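Local coordinates for WbbZ protein (PDB 6X1L) that is of unknown function but belongs to the polysaccharide pyruvyl transferase family and may transfer pyruvyl groups to a polysaccharide, at residues Lys10-Leu15 / Ala151-Leu156; Asn187-Ser192 / Ile214-Glu219. All coordinates share one frame; numbering follows the deposited sequence.

Contact 1: residues Lys10-Leu15 / Ala151-Leu156; sequences KFDLLL and AFYLDL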
loop_
_atom_site.group_PDB
_atom_site.type_symbol
_atom_site.label_atom_id
_atom_site.label_comp_id
_atom_site.label_asym_id
_atom_site.label_seq_id
_atom_site.Cartn_x
_atom_site.Cartn_y
_atom_site.Cartn_z
ATOM N N LYS A 10 12.452 -26.155 15.152
ATOM C CA LYS A 10 11.950 -26.112 16.522
ATOM C C LYS A 10 10.685 -25.270 16.616
ATOM O O LYS A 10 9.727 -25.647 17.303
ATOM C CB LYS A 10 13.030 -25.562 17.453
ATOM C CG LYS A 10 12.537 -25.253 18.854
ATOM C CD LYS A 10 13.483 -24.316 19.585
ATOM C CE LYS A 10 14.824 -24.970 19.851
ATOM N NZ LYS A 10 15.746 -24.037 20.552
ATOM N N PHE A 11 10.659 -24.135 15.911
ATOM C CA PHE A 11 9.522 -23.227 15.978
ATOM C C PHE A 11 8.254 -23.875 15.433
ATOM O O PHE A 11 7.185 -23.764 16.044
ATOM C CB PHE A 11 9.853 -21.945 15.210
ATOM C CG PHE A 11 8.884 -20.826 15.437
ATOM C CD1 PHE A 11 8.763 -20.240 16.684
ATOM C CD2 PHE A 11 8.114 -20.338 14.394
ATOM C CE1 PHE A 11 7.880 -19.198 16.894
ATOM C CE2 PHE A 11 7.227 -19.297 14.596
ATOM C CZ PHE A 11 7.112 -18.723 15.846
ATOM N N ASP A 12 8.352 -24.553 14.286
ATOM C CA ASP A 12 7.188 -25.211 13.698
ATOM C C ASP A 12 6.608 -26.254 14.649
ATOM O O ASP A 12 5.421 -26.214 14.991
ATOM C CB ASP A 12 7.570 -25.859 12.363
ATOM C CG ASP A 12 8.093 -24.855 11.345
ATOM O OD1 ASP A 12 8.014 -23.635 11.601
ATOM O OD2 ASP A 12 8.591 -25.289 10.286
ATOM N N LEU A 13 7.441 -27.205 15.081
ATOM C CA LEU A 13 6.964 -28.276 15.954
ATOM C C LEU A 13 6.372 -27.720 17.242
ATOM O O LEU A 13 5.354 -28.220 17.735
ATOM C CB LEU A 13 8.111 -29.239 16.264
ATOM C CG LEU A 13 8.717 -29.961 15.059
ATOM C CD1 LEU A 13 10.006 -30.669 15.439
ATOM C CD2 LEU A 13 7.716 -30.944 14.474
ATOM N N LEU A 14 6.984 -26.673 17.789
ATOM C CA LEU A 14 6.521 -26.111 19.053
ATOM C C LEU A 14 5.119 -25.527 18.922
ATOM O O LEU A 14 4.234 -25.825 19.733
ATOM C CB LEU A 14 7.510 -25.051 19.529
ATOM C CG LEU A 14 7.477 -24.612 20.987
ATOM C CD1 LEU A 14 7.678 -25.794 21.929
ATOM C CD2 LEU A 14 8.557 -23.578 21.191
ATOM N N LEU A 15 4.889 -24.689 17.910
ATOM C CA LEU A 15 3.557 -24.115 17.763
ATOM C C LEU A 15 2.532 -25.177 17.392
ATOM O O LEU A 15 1.383 -25.109 17.843
ATOM C CB LEU A 15 3.576 -22.976 16.741
ATOM C CG LEU A 15 3.898 -21.639 17.415
ATOM C CD1 LEU A 15 4.301 -20.594 16.414
ATOM C CD2 LEU A 15 2.710 -21.144 18.226
ATOM N N ALA A 151 9.399 -12.436 9.523
ATOM C CA ALA A 151 9.528 -12.091 8.107
ATOM C C ALA A 151 10.467 -13.027 7.360
ATOM O O ALA A 151 10.348 -13.162 6.139
ATOM C CB ALA A 151 9.999 -10.645 7.945
ATOM N N PHE A 152 11.387 -13.698 8.055
ATOM C CA PHE A 152 12.195 -14.681 7.348
ATOM C C PHE A 152 11.377 -15.892 6.917
ATOM O O PHE A 152 11.829 -16.649 6.051
ATOM C CB PHE A 152 13.395 -15.081 8.212
ATOM C CG PHE A 152 14.346 -13.940 8.462
ATOM C CD1 PHE A 152 15.331 -13.623 7.533
ATOM C CD2 PHE A 152 14.227 -13.156 9.596
ATOM C CE1 PHE A 152 16.191 -12.559 7.742
ATOM C CE2 PHE A 152 15.087 -12.091 9.817
ATOM C CZ PHE A 152 16.070 -11.792 8.886
ATOM N N TYR A 153 10.169 -16.063 7.460
ATOM C CA TYR A 153 9.243 -17.105 7.023
ATOM C C TYR A 153 8.412 -16.701 5.810
ATOM O O TYR A 153 7.556 -17.483 5.387
ATOM C CB TYR A 153 8.285 -17.488 8.156
ATOM C CG TYR A 153 8.834 -18.502 9.135
ATOM C CD1 TYR A 153 8.689 -19.866 8.902
ATOM C CD2 TYR A 153 9.482 -18.098 10.294
ATOM C CE1 TYR A 153 9.183 -20.800 9.793
ATOM C CE2 TYR A 153 9.980 -19.025 11.192
ATOM C CZ TYR A 153 9.827 -20.373 10.934
ATOM O OH TYR A 153 10.321 -21.301 11.823
ATOM N N LEU A 154 8.629 -15.510 5.257
ATOM C CA LEU A 154 7.788 -15.030 4.162
ATOM C C LEU A 154 7.910 -15.942 2.947
ATOM O O LEU A 154 9.014 -16.237 2.483
ATOM C CB LEU A 154 8.183 -13.599 3.799
ATOM C CG LEU A 154 7.253 -12.803 2.877
ATOM C CD1 LEU A 154 5.964 -12.443 3.594
ATOM C CD2 LEU A 154 7.968 -11.554 2.389
ATOM N N ASP A 155 6.765 -16.395 2.434
ATOM C CA ASP A 155 6.716 -17.210 1.218
ATOM C C ASP A 155 6.917 -16.287 0.018
ATOM O O ASP A 155 5.979 -15.914 -0.692
ATOM C CB ASP A 155 5.398 -17.971 1.139
ATOM C CG ASP A 155 5.349 -18.933 -0.029
ATOM O OD1 ASP A 155 6.396 -19.136 -0.681
ATOM O OD2 ASP A 155 4.260 -19.481 -0.297
ATOM N N LEU A 156 8.188 -15.959 -0.232
ATOM C CA LEU A 156 8.543 -14.794 -1.038
ATOM C C LEU A 156 8.002 -14.864 -2.462
ATOM O O LEU A 156 7.647 -13.829 -3.036
ATOM C CB LEU A 156 10.065 -14.639 -1.057
ATOM C CG LEU A 156 10.662 -13.407 -1.735
ATOM C CD1 LEU A 156 10.189 -12.136 -1.046
ATOM C CD2 LEU A 156 12.179 -13.491 -1.730
#

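Contact 2: residues Asn187-Ser192 / Ile214-Glu219; sequences NNHDIS and INFLEE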
loop_
_atom_site.group_PDB
_atom_site.type_symbol
_atom_site.label_atom_id
_atom_site.label_comp_id
_atom_site.label_asym_id
_atom_site.label_seq_id
_atom_site.Cartn_x
_atom_site.Cartn_y
_atom_site.Cartn_z
ATOM N N ASN A 187 16.740 11.530 -2.278
ATOM C CA ASN A 187 15.522 10.939 -2.830
ATOM C C ASN A 187 15.057 9.846 -1.873
ATOM O O ASN A 187 15.230 8.648 -2.107
ATOM C CB ASN A 187 15.771 10.397 -4.230
ATOM C CG ASN A 187 15.350 11.366 -5.313
ATOM O OD1 ASN A 187 16.072 12.312 -5.634
ATOM N ND2 ASN A 187 14.177 11.132 -5.890
ATOM N N ASN A 188 14.454 10.278 -0.767
ATOM C CA ASN A 188 14.056 9.366 0.298
ATOM C C ASN A 188 12.627 8.884 0.087
ATOM O O ASN A 188 11.723 9.684 -0.175
ATOM C CB ASN A 188 14.172 10.032 1.668
ATOM C CG ASN A 188 14.025 9.034 2.809
ATOM O OD1 ASN A 188 14.576 7.932 2.755
ATOM N ND2 ASN A 188 13.268 9.406 3.835
ATOM N N HIS A 189 12.430 7.574 0.214
ATOM C CA HIS A 189 11.112 6.947 0.141
ATOM C C HIS A 189 10.933 6.110 1.406
ATOM O O HIS A 189 11.412 4.975 1.473
ATOM C CB HIS A 189 10.978 6.083 -1.110
ATOM C CG HIS A 189 11.166 6.836 -2.392
ATOM N ND1 HIS A 189 12.404 7.234 -2.848
ATOM C CD2 HIS A 189 10.272 7.253 -3.320
ATOM C CE1 HIS A 189 12.265 7.868 -3.999
ATOM N NE2 HIS A 189 10.981 7.894 -4.307
ATOM N N ASP A 190 10.249 6.663 2.408
ATOM C CA ASP A 190 9.989 5.935 3.652
ATOM C C ASP A 190 8.776 5.028 3.445
ATOM O O ASP A 190 7.666 5.289 3.912
ATOM C CB ASP A 190 9.774 6.899 4.809
ATOM C CG ASP A 190 9.886 6.215 6.166
ATOM O OD1 ASP A 190 10.263 5.026 6.205
ATOM O OD2 ASP A 190 9.599 6.866 7.191
ATOM N N ILE A 191 9.012 3.936 2.712
ATOM C CA ILE A 191 7.926 3.040 2.326
ATOM C C ILE A 191 7.321 2.307 3.511
ATOM O O ILE A 191 6.234 1.729 3.381
ATOM C CB ILE A 191 8.423 2.032 1.271
ATOM C CG1 ILE A 191 9.603 1.226 1.821
ATOM C CG2 ILE A 191 8.819 2.771 -0.016
ATOM C CD1 ILE A 191 10.045 0.087 0.923
ATOM N N SER A 192 7.995 2.314 4.664
ATOM C CA SER A 192 7.395 1.757 5.871
ATOM C C SER A 192 6.197 2.577 6.331
ATOM O O SER A 192 5.233 2.017 6.861
ATOM C CB SER A 192 8.436 1.675 6.990
ATOM O OG SER A 192 9.533 0.872 6.603
ATOM N N ILE A 214 7.667 -4.736 -1.635
ATOM C CA ILE A 214 8.523 -5.604 -2.439
ATOM C C ILE A 214 8.588 -5.114 -3.883
ATOM O O ILE A 214 9.670 -5.060 -4.481
ATOM C CB ILE A 214 8.033 -7.061 -2.351
ATOM C CG1 ILE A 214 8.345 -7.640 -0.967
ATOM C CG2 ILE A 214 8.656 -7.910 -3.456
ATOM C CD1 ILE A 214 7.906 -9.071 -0.793
ATOM N N ASN A 215 7.436 -4.751 -4.470
ATOM C CA ASN A 215 7.436 -4.204 -5.828
ATOM C C ASN A 215 8.380 -3.019 -5.940
ATOM O O ASN A 215 9.121 -2.895 -6.922
ATOM C CB ASN A 215 6.030 -3.769 -6.241
ATOM C CG ASN A 215 5.081 -4.929 -6.426
ATOM O OD1 ASN A 215 5.494 -6.070 -6.634
ATOM N ND2 ASN A 215 3.793 -4.637 -6.360
ATOM N N PHE A 216 8.354 -2.128 -4.947
ATOM C CA PHE A 216 9.227 -0.961 -4.969
ATOM C C PHE A 216 10.689 -1.380 -4.979
ATOM O O PHE A 216 11.484 -0.892 -5.791
ATOM C CB PHE A 216 8.927 -0.069 -3.764
ATOM C CG PHE A 216 9.859 1.099 -3.629
ATOM C CD1 PHE A 216 9.637 2.265 -4.352
ATOM C CD2 PHE A 216 10.962 1.033 -2.788
ATOM C CE1 PHE A 216 10.491 3.344 -4.236
ATOM C CE2 PHE A 216 11.825 2.112 -2.671
ATOM C CZ PHE A 216 11.586 3.268 -3.396
ATOM N N LEU A 217 11.057 -2.305 -4.090
ATOM C CA LEU A 217 12.462 -2.652 -3.910
ATOM C C LEU A 217 13.007 -3.480 -5.064
ATOM O O LEU A 217 14.202 -3.394 -5.369
ATOM C CB LEU A 217 12.638 -3.412 -2.592
ATOM C CG LEU A 217 12.286 -2.626 -1.331
ATOM C CD1 LEU A 217 12.203 -3.563 -0.131
ATOM C CD2 LEU A 217 13.321 -1.535 -1.092
ATOM N N GLU A 218 12.159 -4.292 -5.707
ATOM C CA GLU A 218 12.628 -5.197 -6.756
ATOM C C GLU A 218 13.391 -4.469 -7.858
ATOM O O GLU A 218 14.304 -5.044 -8.464
ATOM C CB GLU A 218 11.448 -5.953 -7.369
ATOM C CG GLU A 218 10.945 -7.141 -6.559
ATOM C CD GLU A 218 9.745 -7.819 -7.210
ATOM O OE1 GLU A 218 8.620 -7.290 -7.097
ATOM O OE2 GLU A 218 9.931 -8.876 -7.850
ATOM N N GLU A 219 13.035 -3.217 -8.136
ATOM C CA GLU A 219 13.585 -2.495 -9.278
ATOM C C GLU A 219 14.902 -1.792 -8.971
ATOM O O GLU A 219 15.451 -1.129 -9.859
ATOM C CB GLU A 219 12.557 -1.480 -9.796
ATOM C CG GLU A 219 11.345 -2.133 -10.449
ATOM C CD GLU A 219 10.358 -1.127 -11.033
ATOM O OE1 GLU A 219 9.829 -0.282 -10.276
ATOM O OE2 GLU A 219 10.113 -1.185 -12.257
#

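Contact 1: residues Lys10-Leu15 / Ala151-Leu156
The Asp12 carboxylate lies beside the hydroxyl end of Tyr153 and is held by Arg48, whose NH1 forms a salt bridge to Asp12 OD2. OD2 is thus taken by Arg48, and OD1 is the oxygen that lies near the phenol: Asp12 OD1 is 3.3 Å from Tyr153 OH, and Phe11 CB approaches the same oxygen, Tyr153 OH, to 3.5 Å. The phenol reaches helix 6-21 with its hydroxyl end, the carboxylate and the CB of Phe11 approaching it from directions roughly at right angles. Between Tyr153 and Asp12 the side chains run past each other in opposite directions, with the carboxylate plane turned 55° from the ring. Asp12 OD1 is also 3.6 Å from Tyr153 CE1, approaching the ring obliquely.

Phe11 supplies the apolar half. With CG anti to the backbone N (chi1 -168°), its ring is carried toward the phenol and meets the hydroxyl end at a slant, Phe11 CD2 coming within 3.9 Å of Tyr153 CZ. The rings are inclined at 42° with centroids 5.8 Å apart, a tilted meeting that is neither a stack nor a T-shape. Phe45 of helix 33-48 joins the cluster, edge-to-face with Tyr153, while Phe123 meets Phe11 edge-to-face.

The arrangement is consistent with the GT-B clan, in which two Rossmann-like domains face each other. The first helix of the chain lies against the six-stranded parallel sheet through Phe11, which packs on Met102 and Pro103, and a short 3-10 turn between strands 144-146 and 167-172 sends a tyrosine back to that helix. The carboxylate sits at the border of an aromatic cluster, where its charge is probably balanced by Arg48.

Contact 2: residues Asn187-Ser192 / Ile214-Glu219
Ile191 packs its CG2 methyl over one face of the Phe216 ring, 4.0 Å from the ring centroid and only 15° off the normal, a well-formed CH-pi contact. Its other branch does separate work: Ile191 CG1 stands between the backbone N and the carbonyl carbon (chi1 58°), and the chain ends with Ile191 CD1 3.9 Å from Phe216 CD2. Beyond it, Ile191 CD1 touches Leu217 CD2 more loosely, at 4.2 Å. Trp195 and Tyr199 of the second subunit pack on Ile191 and Phe216.

Phe216 lies near the C-terminal end of helix 203-218, which leads directly into strand 220-225 of the four-stranded parallel sheet. The opposing residues 187-192 form an irregular connection that includes an inverse gamma turn centred on Asp190, whose carboxylate is held by Arg227 and the backbone N of Thr175.

Toward the less buried side the fit changes. His189 crosses Phe216 at about a right angle, its CB 3.7 Å from Phe216 CZ, and Phe216 CE1 lies over one face of the imidazole, with the ring planes 43° apart. His189 ND1 makes a weak hydrogen bond to Asn187 O, where the chain is exposed and poorly ordered.

Contact 1 and contact 2 are both buried, but contact 1 is centred on the side of the six-stranded sheet, contact 2 beside the four-stranded one. Contact 1 lies about 11 Å from the centre of the chain and involves a helix packed on its sheet; contact 2 lies about 19 Å from it, where the second subunit reaches it. Their chemistry follows suit: a carboxylate meets a phenol in residues 10-15 with 151-156, whereas side-chain packing across 187-192 with 214-219 is apolar and aromatic. Although the centres are about 25 Å apart, segments 151-156 and 214-219 touch through residues outside the two interfaces, Leu156 CD1 lying 3.8 Å from Ile214 CD1, and helix 228-236 touches both.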